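Local coordinates for adhesion G-protein coupled receptor G6 (Danio rerio, PDB 6V55), which probably acts as an adhesion receptor that links events outside the cell to G-protein signalling in myelination, through a calcium-binding, multidomain extracellular region, at residues E589-I594 against N673-G678; S600-I603 against L608-G611; A649-P654 against V698-G703; M545-I550 against S559-I564. One frame throughout, in Å; residues are numbered along the deposited sequence.

Contact 1: E589-I594 against N673-G678; sequences ELVQKI and NFMFFG. With NAG (2-acetamido-2-deoxy-beta-D-glucopyranose), chain L.
Val591 meets Asn673 and Met675, and Gln592 meets Asn673, where helix 589-593 passes strand 673-677 at 146° between their chain directions, the axes 9.6 Å apart at closest. Val591 CG1 does most of the touching: it lies anti to the backbone N (chi1 173°), which turns it onto the amide of Asn673, 3.6 Å from CG, the two side chains sliding past each other in opposite directions. Its other methyl, CG2, reaches Met675 CE more loosely, at 4.4 Å. The Gln592 amide stands at 88° to that of Asn673, and their nitrogens NE2 and ND2 come within 3.3 Å. Both are donors and look past each other, ND2 to Ser701 OG and NE2, weakly, to Gly703 O. A water donates to Asn673 OD1 at 2.9 Å; its link to Val591 O is modelled too short to trust. A leucine at Asn673 would probably leave Ser701 without its amide partner and this water without its side-chain acceptor. On the helix's outer side, Lys593 CG and Gln592 CB pack on the acetyl methyl of the N-acetylglucosamine. The chemistry implies a mixed seam: a valine methyl on a buried amide, satisfied by Ser701 at its nitrogen and water at its oxygen.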
loop_
_atom_site.group_PDB
_atom_site.type_symbol
_atom_site.label_atom_id
_atom_site.label_comp_id
_atom_site.label_asym_id
_atom_site.label_seq_id
_atom_site.Cartn_x
_atom_site.Cartn_y
_atom_site.Cartn_z
ATOM N N GLU A 589 -34.794 23.445 11.644
ATOM C CA GLU A 589 -34.447 24.117 12.884
ATOM C C GLU A 589 -33.045 24.683 12.863
ATOM O O GLU A 589 -32.789 25.636 13.606
ATOM C CB GLU A 589 -34.580 23.165 14.065
ATOM C CG GLU A 589 -34.986 23.872 15.339
ATOM C CD GLU A 589 -34.374 23.219 16.526
ATOM O OE1 GLU A 589 -33.857 22.090 16.344
ATOM O OE2 GLU A 589 -34.428 23.819 17.626
ATOM N N LEU A 590 -32.144 24.098 12.055
ATOM C CA LEU A 590 -30.811 24.666 11.833
ATOM C C LEU A 590 -30.908 26.062 11.245
ATOM O O LEU A 590 -30.218 26.982 11.697
ATOM C CB LEU A 590 -30.006 23.751 10.908
ATOM C CG LEU A 590 -28.663 24.189 10.348
ATOM C CD1 LEU A 590 -27.610 23.675 11.267
ATOM C CD2 LEU A 590 -28.410 23.591 8.976
ATOM N N VAL A 591 -31.844 26.253 10.309
ATOM C CA VAL A 591 -32.051 27.533 9.653
ATOM C C VAL A 591 -32.683 28.548 10.613
ATOM O O VAL A 591 -32.385 29.751 10.547
ATOM C CB VAL A 591 -32.875 27.267 8.368
ATOM C CG1 VAL A 591 -33.291 28.518 7.683
ATOM C CG2 VAL A 591 -32.009 26.495 7.387
ATOM N N GLN A 592 -33.512 28.090 11.548
ATOM C CA GLN A 592 -34.072 29.001 12.543
ATOM C C GLN A 592 -33.010 29.496 13.520
ATOM O O GLN A 592 -33.058 30.652 13.949
ATOM C CB GLN A 592 -35.194 28.309 13.316
ATOM C CG GLN A 592 -36.369 27.878 12.458
ATOM C CD GLN A 592 -37.153 29.054 11.920
ATOM O OE1 GLN A 592 -37.260 30.099 12.579
ATOM N NE2 GLN A 592 -37.702 28.901 10.712
ATOM N N LYS A 593 -32.015 28.668 13.822
ATOM C CA LYS A 593 -31.093 28.919 14.916
ATOM C C LYS A 593 -29.774 29.501 14.471
ATOM O O LYS A 593 -28.913 29.745 15.328
ATOM C CB LYS A 593 -30.786 27.621 15.665
ATOM C CG LYS A 593 -31.939 27.058 16.435
ATOM C CD LYS A 593 -31.538 26.709 17.827
ATOM C CE LYS A 593 -30.411 25.740 17.831
ATOM N NZ LYS A 593 -30.734 24.652 18.774
ATOM N N ILE A 594 -29.554 29.655 13.173
ATOM C CA ILE A 594 -28.219 29.998 12.699
ATOM C C ILE A 594 -27.940 31.466 13.009
ATOM O O ILE A 594 -28.823 32.325 12.874
ATOM C CB ILE A 594 -28.055 29.657 11.205
ATOM C CG1 ILE A 594 -26.684 30.033 10.724
ATOM C CG2 ILE A 594 -29.049 30.355 10.300
ATOM C CD1 ILE A 594 -26.310 29.226 9.631
ATOM N N ASN A 673 -35.965 32.949 5.152
ATOM C CA ASN A 673 -35.275 31.678 5.007
ATOM C C ASN A 673 -35.520 31.129 3.611
ATOM O O ASN A 673 -36.598 31.301 3.045
ATOM C CB ASN A 673 -35.786 30.677 6.045
ATOM C CG ASN A 673 -35.676 31.210 7.465
ATOM O OD1 ASN A 673 -34.708 31.874 7.801
ATOM N ND2 ASN A 673 -36.679 30.936 8.299
ATOM N N PHE A 674 -34.535 30.440 3.058
ATOM C CA PHE A 674 -34.717 29.875 1.727
ATOM C C PHE A 674 -33.915 28.587 1.672
ATOM O O PHE A 674 -32.751 28.579 2.068
ATOM C CB PHE A 674 -34.254 30.877 0.661
ATOM C CG PHE A 674 -34.565 30.483 -0.761
ATOM C CD1 PHE A 674 -33.676 29.689 -1.495
ATOM C CD2 PHE A 674 -35.692 30.975 -1.399
ATOM C CE1 PHE A 674 -33.935 29.337 -2.809
ATOM C CE2 PHE A 674 -35.959 30.632 -2.733
ATOM C CZ PHE A 674 -35.065 29.819 -3.435
ATOM N N MET A 675 -34.537 27.503 1.203
ATOM C CA MET A 675 -33.860 26.226 0.967
ATOM C C MET A 675 -34.203 25.720 -0.426
ATOM O O MET A 675 -35.356 25.815 -0.864
ATOM C CB MET A 675 -34.265 25.151 1.988
ATOM C CG MET A 675 -34.228 25.607 3.426
ATOM S SD MET A 675 -34.785 24.405 4.614
ATOM C CE MET A 675 -35.864 25.490 5.554
ATOM N N PHE A 676 -33.209 25.184 -1.125
ATOM C CA PHE A 676 -33.426 24.538 -2.414
ATOM C C PHE A 676 -32.945 23.101 -2.297
ATOM O O PHE A 676 -31.777 22.861 -1.968
ATOM C CB PHE A 676 -32.689 25.286 -3.532
ATOM C CG PHE A 676 -32.757 24.608 -4.872
ATOM C CD1 PHE A 676 -31.681 23.846 -5.348
ATOM C CD2 PHE A 676 -33.883 24.749 -5.665
ATOM C CE1 PHE A 676 -31.750 23.216 -6.578
ATOM C CE2 PHE A 676 -33.960 24.135 -6.906
ATOM C CZ PHE A 676 -32.898 23.360 -7.361
ATOM N N PHE A 677 -33.834 22.148 -2.567
ATOM C CA PHE A 677 -33.489 20.731 -2.512
ATOM C C PHE A 677 -33.268 20.237 -3.939
ATOM O O PHE A 677 -34.212 20.144 -4.728
ATOM C CB PHE A 677 -34.578 19.929 -1.807
ATOM C CG PHE A 677 -34.614 20.126 -0.315
ATOM C CD1 PHE A 677 -35.308 21.197 0.247
ATOM C CD2 PHE A 677 -33.962 19.230 0.531
ATOM C CE1 PHE A 677 -35.346 21.380 1.623
ATOM C CE2 PHE A 677 -34.001 19.399 1.920
ATOM C CZ PHE A 677 -34.699 20.475 2.458
ATOM N N GLY A 678 -32.015 19.949 -4.282
ATOM C CA GLY A 678 -31.729 19.432 -5.608
ATOM C C GLY A 678 -32.208 18.015 -5.831
ATOM O O GLY A 678 -32.459 17.633 -6.977
HETATM C C1 NAG L . -39.508 27.097 17.513
HETATM C C2 NAG L . -38.190 27.042 18.299
HETATM C C3 NAG L . -37.900 25.602 18.729
HETATM C C4 NAG L . -39.067 25.032 19.536
HETATM C C5 NAG L . -40.390 25.171 18.769
HETATM C C6 NAG L . -41.595 24.793 19.605
HETATM C C7 NAG L . -36.163 28.402 18.026
HETATM C C8 NAG L . -35.125 28.890 17.064
HETATM N N2 NAG L . -37.090 27.584 17.517
HETATM O O3 NAG L . -36.698 25.561 19.494
HETATM O O4 NAG L . -38.835 23.658 19.822
HETATM O O5 NAG L . -40.595 26.531 18.331
HETATM O O6 NAG L . -42.773 25.463 19.171
HETATM O O7 NAG L . -36.160 28.733 19.213
HETATM O O HOH W 1 -33.333 31.958 10.356
#

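Contact 2: S600-I603 against L608-G611; sequences SLTI and LVVG
Ile603 and Val610 sit opposite each other as a hydrogen-bonded antiparallel pair, their side chains crossing obliquely on one face of the sheet. Val610 CG2 is the methyl that reaches over, placed between its own backbone N and carbonyl carbon (chi1 of CG1 -54°), and it meets both CB and CD1 of Ile603, 4.1 Å from each. Beneath the crossing, two backbone bonds fix the pair: Ile603 N gives an almost straight bond to Val610 O at 2.7 Å, and Val610 N returns one to Ile603 O at 2.9 Å. The other face holds Thr602 and Val609, diagonal neighbours rather than a direct pair. Each turns its CG2 anti to the backbone N, and these two methyls touch at 3.7 Å. Across from Thr602 stands Gly611, whose CA approaches the Thr602 CA to 4.3 Å in a non-hydrogen-bonded pair and makes a bent CA-H...O contact with Leu601 O, 3.3 Å away. Val562 of helix 555-568 covers Ile603 and Val610, while Phe676 of the adjoining strand packs on Val609. Tight antiparallel pairing across four intervening residues is the signature of a beta hairpin, here supplying an outer edge of the sheet that runs on through strands 671-677 and 697-701.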
loop_
_atom_site.group_PDB
_atom_site.type_symbol
_atom_site.label_atom_id
_atom_site.label_comp_id
_atom_site.label_asym_id
_atom_site.label_seq_id
_atom_site.Cartn_x
_atom_site.Cartn_y
_atom_site.Cartn_z
ATOM N N SER A 600 -26.788 38.717 4.571
ATOM C CA SER A 600 -27.275 37.379 4.244
ATOM C C SER A 600 -26.152 36.361 4.396
ATOM O O SER A 600 -24.967 36.709 4.379
ATOM C CB SER A 600 -27.848 37.307 2.821
ATOM O OG SER A 600 -26.819 37.323 1.872
ATOM N N LEU A 601 -26.541 35.091 4.548
ATOM C CA LEU A 601 -25.596 33.981 4.646
ATOM C C LEU A 601 -26.132 32.800 3.853
ATOM O O LEU A 601 -27.282 32.407 4.030
ATOM C CB LEU A 601 -25.362 33.565 6.104
ATOM C CG LEU A 601 -24.524 32.286 6.280
ATOM C CD1 LEU A 601 -23.117 32.450 5.709
ATOM C CD2 LEU A 601 -24.428 31.808 7.705
ATOM N N THR A 602 -25.306 32.224 2.997
ATOM C CA THR A 602 -25.697 31.085 2.183
ATOM C C THR A 602 -24.794 29.897 2.500
ATOM O O THR A 602 -23.574 30.051 2.609
ATOM C CB THR A 602 -25.609 31.460 0.715
ATOM O OG1 THR A 602 -26.234 32.739 0.507
ATOM C CG2 THR A 602 -26.297 30.472 -0.114
ATOM N N ILE A 603 -25.386 28.715 2.688
ATOM C CA ILE A 603 -24.625 27.493 2.943
ATOM C C ILE A 603 -24.929 26.492 1.840
ATOM O O ILE A 603 -26.061 26.015 1.726
ATOM C CB ILE A 603 -24.930 26.882 4.313
ATOM C CG1 ILE A 603 -24.482 27.815 5.423
ATOM C CG2 ILE A 603 -24.167 25.618 4.445
ATOM C CD1 ILE A 603 -25.611 28.336 6.132
ATOM N N LEU A 608 -28.029 20.495 -1.821
ATOM C CA LEU A 608 -28.769 21.279 -0.838
ATOM C C LEU A 608 -28.085 22.618 -0.628
ATOM O O LEU A 608 -26.918 22.662 -0.227
ATOM C CB LEU A 608 -28.853 20.554 0.503
ATOM C CG LEU A 608 -29.604 21.331 1.587
ATOM C CD1 LEU A 608 -31.065 21.468 1.248
ATOM C CD2 LEU A 608 -29.434 20.716 2.956
ATOM N N VAL A 609 -28.812 23.705 -0.863
ATOM C CA VAL A 609 -28.341 25.033 -0.494
ATOM C C VAL A 609 -29.393 25.675 0.397
ATOM O O VAL A 609 -30.596 25.567 0.119
ATOM C CB VAL A 609 -28.009 25.887 -1.734
ATOM C CG1 VAL A 609 -29.134 25.899 -2.768
ATOM C CG2 VAL A 609 -27.605 27.264 -1.341
ATOM N N VAL A 610 -28.960 26.219 1.543
ATOM C CA VAL A 610 -29.877 26.916 2.441
ATOM C C VAL A 610 -29.335 28.319 2.648
ATOM O O VAL A 610 -28.124 28.564 2.579
ATOM C CB VAL A 610 -30.126 26.204 3.806
ATOM C CG1 VAL A 610 -30.581 24.746 3.609
ATOM C CG2 VAL A 610 -28.939 26.284 4.766
ATOM N N GLY A 611 -30.245 29.256 2.843
ATOM C CA GLY A 611 -29.858 30.651 2.949
ATOM C C GLY A 611 -30.751 31.376 3.922
ATOM O O GLY A 611 -31.933 31.053 4.073
#

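Contact 3: A649-P654 against V698-G703; sequences AVVTLP and VASSVG
Two sheets of a beta sandwich meet face to face here, Ala649 and Val651 of one looking at Val698 and Ser700 of the other. The strands 649-653 and 698-701 run nearly parallel, at 23°, and their axes come within 8.2 Å at closest, a gap bridged by side chains. Ala649 puts its one methyl, CB, 3.7 Å from Val698 CB, so the smallest side chain sits under the branch point. Val698 then carries CG2 outward, anti to its backbone N, to meet CG2 of Val651 at 3.8 Å; the two slide past each other in opposite directions. The other Val651 methyl, CG1, anti to its backbone N, reaches Ser700 CB at 4.2 Å. That serine contributes its carbon to the seam, while its hydroxyl bonds to Asn673 O on the neighbouring strand. Phe674 packs against both Val651 and Val698, and Ile718 closes over Val698 from strand 714-719. Val698 and Ala699 also pair antiparallel with a strand of a bound peptide, which extends the sheet. Small side chains, mostly apolar, meeting between two sheets are consistent with a beta-sandwich core, as in the sandwich part of a GAIN domain, where the bound peptide is probably the segment released at GPS cleavage.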
loop_
_atom_site.group_PDB
_atom_site.type_symbol
_atom_site.label_atom_id
_atom_site.label_comp_id
_atom_site.label_asym_id
_atom_site.label_seq_id
_atom_site.Cartn_x
_atom_site.Cartn_y
_atom_site.Cartn_z
ATOM N N ALA A 649 -35.639 27.536 -9.078
ATOM C CA ALA A 649 -36.738 27.844 -8.173
ATOM C C ALA A 649 -36.765 29.344 -7.916
ATOM O O ALA A 649 -35.724 29.942 -7.616
ATOM C CB ALA A 649 -36.607 27.073 -6.866
ATOM N N VAL A 650 -37.937 29.963 -8.089
ATOM C CA VAL A 650 -38.151 31.372 -7.772
ATOM C C VAL A 650 -39.271 31.454 -6.748
ATOM O O VAL A 650 -40.319 30.816 -6.917
ATOM C CB VAL A 650 -38.521 32.211 -9.011
ATOM C CG1 VAL A 650 -38.457 33.710 -8.696
ATOM C CG2 VAL A 650 -37.641 31.883 -10.198
ATOM N N VAL A 651 -39.052 32.234 -5.688
ATOM C CA VAL A 651 -40.057 32.492 -4.665
ATOM C C VAL A 651 -40.236 33.999 -4.570
ATOM O O VAL A 651 -39.283 34.722 -4.261
ATOM C CB VAL A 651 -39.657 31.903 -3.306
ATOM C CG1 VAL A 651 -40.641 32.335 -2.223
ATOM C CG2 VAL A 651 -39.566 30.384 -3.380
ATOM N N THR A 652 -41.445 34.473 -4.836
ATOM C CA THR A 652 -41.769 35.891 -4.763
ATOM C C THR A 652 -42.753 36.117 -3.629
ATOM O O THR A 652 -43.857 35.559 -3.641
ATOM C CB THR A 652 -42.358 36.389 -6.078
ATOM O OG1 THR A 652 -41.344 36.339 -7.090
ATOM C CG2 THR A 652 -42.852 37.819 -5.917
ATOM N N LEU A 653 -42.349 36.918 -2.659
ATOM C CA LEU A 653 -43.217 37.241 -1.537
ATOM C C LEU A 653 -43.948 38.549 -1.828
ATOM O O LEU A 653 -43.297 39.541 -2.178
ATOM C CB LEU A 653 -42.410 37.363 -0.249
ATOM C CG LEU A 653 -41.350 36.269 -0.014
ATOM C CD1 LEU A 653 -40.426 36.595 1.151
ATOM C CD2 LEU A 653 -42.007 34.920 0.198
ATOM N N PRO A 654 -45.280 38.583 -1.693
ATOM C CA PRO A 654 -46.062 39.800 -2.005
ATOM C C PRO A 654 -45.786 40.911 -1.003
ATOM O O PRO A 654 -45.254 40.647 0.087
ATOM C CB PRO A 654 -47.509 39.301 -1.895
ATOM C CG PRO A 654 -47.442 38.218 -0.914
ATOM C CD PRO A 654 -46.155 37.500 -1.210
ATOM N N VAL A 698 -38.539 23.532 -3.131
ATOM C CA VAL A 698 -38.056 24.793 -2.599
ATOM C C VAL A 698 -38.859 25.110 -1.343
ATOM O O VAL A 698 -40.066 24.848 -1.278
ATOM C CB VAL A 698 -38.130 25.917 -3.662
ATOM C CG1 VAL A 698 -39.550 26.172 -4.199
ATOM C CG2 VAL A 698 -37.492 27.191 -3.176
ATOM N N ALA A 699 -38.166 25.578 -0.306
ATOM C CA ALA A 699 -38.831 26.015 0.910
ATOM C C ALA A 699 -38.537 27.480 1.213
ATOM O O ALA A 699 -37.504 28.028 0.800
ATOM C CB ALA A 699 -38.445 25.148 2.109
ATOM N N SER A 700 -39.465 28.113 1.935
ATOM C CA SER A 700 -39.260 29.467 2.429
ATOM C C SER A 700 -40.110 29.686 3.663
ATOM O O SER A 700 -41.153 29.049 3.822
ATOM C CB SER A 700 -39.606 30.522 1.384
ATOM O OG SER A 700 -39.051 31.773 1.757
ATOM N N SER A 701 -39.653 30.596 4.528
ATOM C CA SER A 701 -40.391 31.004 5.724
ATOM C C SER A 701 -39.802 32.321 6.199
ATOM O O SER A 701 -38.754 32.762 5.719
ATOM C CB SER A 701 -40.311 29.968 6.855
ATOM O OG SER A 701 -39.029 29.995 7.472
ATOM N N VAL A 702 -40.471 32.935 7.171
ATOM C CA VAL A 702 -39.967 34.158 7.771
ATOM C C VAL A 702 -39.770 34.021 9.268
ATOM O O VAL A 702 -39.560 35.021 9.951
ATOM C CB VAL A 702 -40.881 35.354 7.470
ATOM C CG1 VAL A 702 -40.721 35.786 6.039
ATOM C CG2 VAL A 702 -42.286 34.942 7.738
ATOM N N GLY A 703 -39.852 32.810 9.800
ATOM C CA GLY A 703 -39.553 32.619 11.203
ATOM C C GLY A 703 -40.033 31.256 11.646
ATOM O O GLY A 703 -40.339 30.395 10.824
#

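Contact 4: M545-I550 against S559-I564; sequences MELVNI and STVVTI
Val561 reaches across from one helix with both of its methyls and touches two successive residues of another, Leu547 and Val548. Its CG2 meets Leu547 CD2 at 3.7 Å, and its CG1 meets Val548 CG2 at 3.8 Å, so a single valine is divided between two neighbours. The approaches differ: Leu547 and Val561 slide past one another in opposite directions, whereas Val548 comes across at a slant. The torsions set this up. Val561 holds CG1 anti to the backbone N (chi1 169°), which leaves CG2 beside that nitrogen and spreads the two methyls toward separate partners. Leu547 extends its CG anti to the backbone N as well, delivering CD2 to the seam. The nearest CA atoms across the segments, those of Val548 and Val561, are 8.2 Å apart, and the surface buried is a modest 95 Å², all of it apolar.

One shell further out, the second helix carries its own polar network. Thr560 O accepts both Ile564 N, at 3.1 Å, and the hydroxyl Thr563 OG1, also at 3.1 Å, the latter donating from above the carbonyl plane. Thr560 OG1 in turn bonds back to Thr556 O. On the first helix, Val548 O receives Lys593 NZ from helix 573-593. Val544, one turn before Val548, adds to the packing on Val561, and Val520 of helix 517-527 backs Leu547. Helices 534-550 and 555-568 thus lie side by side within a helical bundle, with helices 517-527 and 573-593 covering their flanks and strand 608-614 packed against Val562 on a further side.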
loop_
_atom_site.group_PDB
_atom_site.type_symbol
_atom_site.label_atom_id
_atom_site.label_comp_id
_atom_site.label_asym_id
_atom_site.label_seq_id
_atom_site.Cartn_x
_atom_site.Cartn_y
_atom_site.Cartn_z
ATOM N N MET A 545 -29.949 15.469 14.605
ATOM C CA MET A 545 -31.065 16.157 15.255
ATOM C C MET A 545 -30.752 16.517 16.707
ATOM O O MET A 545 -31.122 17.605 17.169
ATOM C CB MET A 545 -32.325 15.300 15.193
ATOM C CG MET A 545 -33.570 15.937 15.827
ATOM S SD MET A 545 -33.990 17.551 15.114
ATOM C CE MET A 545 -35.215 16.898 14.024
ATOM N N GLU A 546 -30.042 15.639 17.428
ATOM C CA GLU A 546 -29.630 15.966 18.789
ATOM C C GLU A 546 -28.616 17.100 18.792
ATOM O O GLU A 546 -28.692 18.016 19.626
ATOM C CB GLU A 546 -29.041 14.732 19.468
ATOM C CG GLU A 546 -29.975 13.530 19.543
ATOM C CD GLU A 546 -29.269 12.277 20.078
ATOM O OE1 GLU A 546 -29.892 11.184 20.070
ATOM O OE2 GLU A 546 -28.089 12.388 20.505
ATOM N N LEU A 547 -27.718 17.076 17.808
ATOM C CA LEU A 547 -26.698 18.092 17.652
ATOM C C LEU A 547 -27.304 19.446 17.333
ATOM O O LEU A 547 -26.874 20.453 17.890
ATOM C CB LEU A 547 -25.744 17.674 16.541
ATOM C CG LEU A 547 -24.482 18.486 16.316
ATOM C CD1 LEU A 547 -23.363 17.521 16.110
ATOM C CD2 LEU A 547 -24.594 19.401 15.123
ATOM N N VAL A 548 -28.282 19.494 16.429
ATOM C CA VAL A 548 -28.839 20.784 16.025
ATOM C C VAL A 548 -29.685 21.359 17.160
ATOM O O VAL A 548 -29.690 22.572 17.392
ATOM C CB VAL A 548 -29.604 20.612 14.694
ATOM C CG1 VAL A 548 -30.474 21.815 14.345
ATOM C CG2 VAL A 548 -28.627 20.398 13.568
ATOM N N ASN A 549 -30.263 20.489 17.990
ATOM C CA ASN A 549 -31.079 20.935 19.110
ATOM C C ASN A 549 -30.259 21.514 20.251
ATOM O O ASN A 549 -30.598 22.583 20.771
ATOM C CB ASN A 549 -31.921 19.782 19.611
ATOM C CG ASN A 549 -33.266 19.786 18.983
ATOM O OD1 ASN A 549 -33.956 20.814 19.009
ATOM N ND2 ASN A 549 -33.642 18.677 18.354
ATOM N N ILE A 550 -29.180 20.853 20.659
ATOM C CA ILE A 550 -28.488 21.357 21.838
ATOM C C ILE A 550 -27.471 22.455 21.520
ATOM O O ILE A 550 -27.167 23.264 22.406
ATOM C CB ILE A 550 -27.865 20.196 22.643
ATOM C CG1 ILE A 550 -27.829 20.546 24.137
ATOM C CG2 ILE A 550 -26.490 19.825 22.139
ATOM C CD1 ILE A 550 -27.749 19.336 25.061
ATOM N N SER A 559 -22.353 24.394 7.986
ATOM C CA SER A 559 -21.855 23.882 6.718
ATOM C C SER A 559 -21.541 22.401 6.821
ATOM O O SER A 559 -21.719 21.668 5.849
ATOM C CB SER A 559 -20.645 24.673 6.249
ATOM O OG SER A 559 -19.447 23.987 6.557
ATOM N N THR A 560 -21.158 21.928 8.003
ATOM C CA THR A 560 -20.964 20.495 8.166
ATOM C C THR A 560 -22.298 19.766 8.227
ATOM O O THR A 560 -22.441 18.675 7.650
ATOM C CB THR A 560 -20.135 20.222 9.414
ATOM O OG1 THR A 560 -19.114 21.219 9.527
ATOM C CG2 THR A 560 -19.477 18.909 9.300
ATOM N N VAL A 561 -23.293 20.375 8.878
ATOM C CA VAL A 561 -24.580 19.711 9.048
ATOM C C VAL A 561 -25.329 19.647 7.719
ATOM O O VAL A 561 -25.955 18.625 7.422
ATOM C CB VAL A 561 -25.361 20.415 10.185
ATOM C CG1 VAL A 561 -26.819 19.976 10.289
ATOM C CG2 VAL A 561 -24.674 20.153 11.495
ATOM N N VAL A 562 -25.133 20.641 6.836
ATOM C CA VAL A 562 -25.832 20.651 5.546
ATOM C C VAL A 562 -25.238 19.594 4.616
ATOM O O VAL A 562 -25.946 19.018 3.766
ATOM C CB VAL A 562 -25.852 22.107 4.994
ATOM C CG1 VAL A 562 -25.924 22.231 3.477
ATOM C CG2 VAL A 562 -27.057 22.832 5.580
ATOM N N THR A 563 -23.988 19.199 4.872
ATOM C CA THR A 563 -23.452 18.186 4.000
ATOM C C THR A 563 -23.595 16.784 4.555
ATOM O O THR A 563 -23.380 15.832 3.795
ATOM C CB THR A 563 -22.003 18.508 3.666
ATOM O OG1 THR A 563 -21.194 18.412 4.843
ATOM C CG2 THR A 563 -21.924 19.926 3.142
ATOM N N ILE A 564 -23.918 16.623 5.844
ATOM C CA ILE A 564 -24.474 15.345 6.285
ATOM C C ILE A 564 -25.769 15.080 5.541
ATOM O O ILE A 564 -25.902 14.048 4.877
ATOM C CB ILE A 564 -24.666 15.314 7.811
ATOM C CG1 ILE A 564 -23.299 15.518 8.443
ATOM C CG2 ILE A 564 -25.203 13.986 8.229
ATOM C CD1 ILE A 564 -23.276 15.864 9.921
#

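Read together, the four contacts trace a path from helices to sandwich. Contact 4 joins two helices and touches contact 1 where Val548 CG1 lies 3.6 Å from Leu590 N, their centres about 11 Å apart. Contact 1 sets helix 573-593 against strand 671-677, and the same strand lies between those of contacts 2 and 3: Phe674 O meets Gly611 N of contact 2 at 2.7 Å, and Met675 O packs on Val698 CG2 of contact 3 at 3.4 Å. Contact 2 also touches contact 4, Ile603 CG2 lying 3.7 Å from Ser559 CA, whereas contacts 3 and 4, about 23 Å between centres, do not meet. A glycan, probably carried by Asn704, lies against the helix of contact 1.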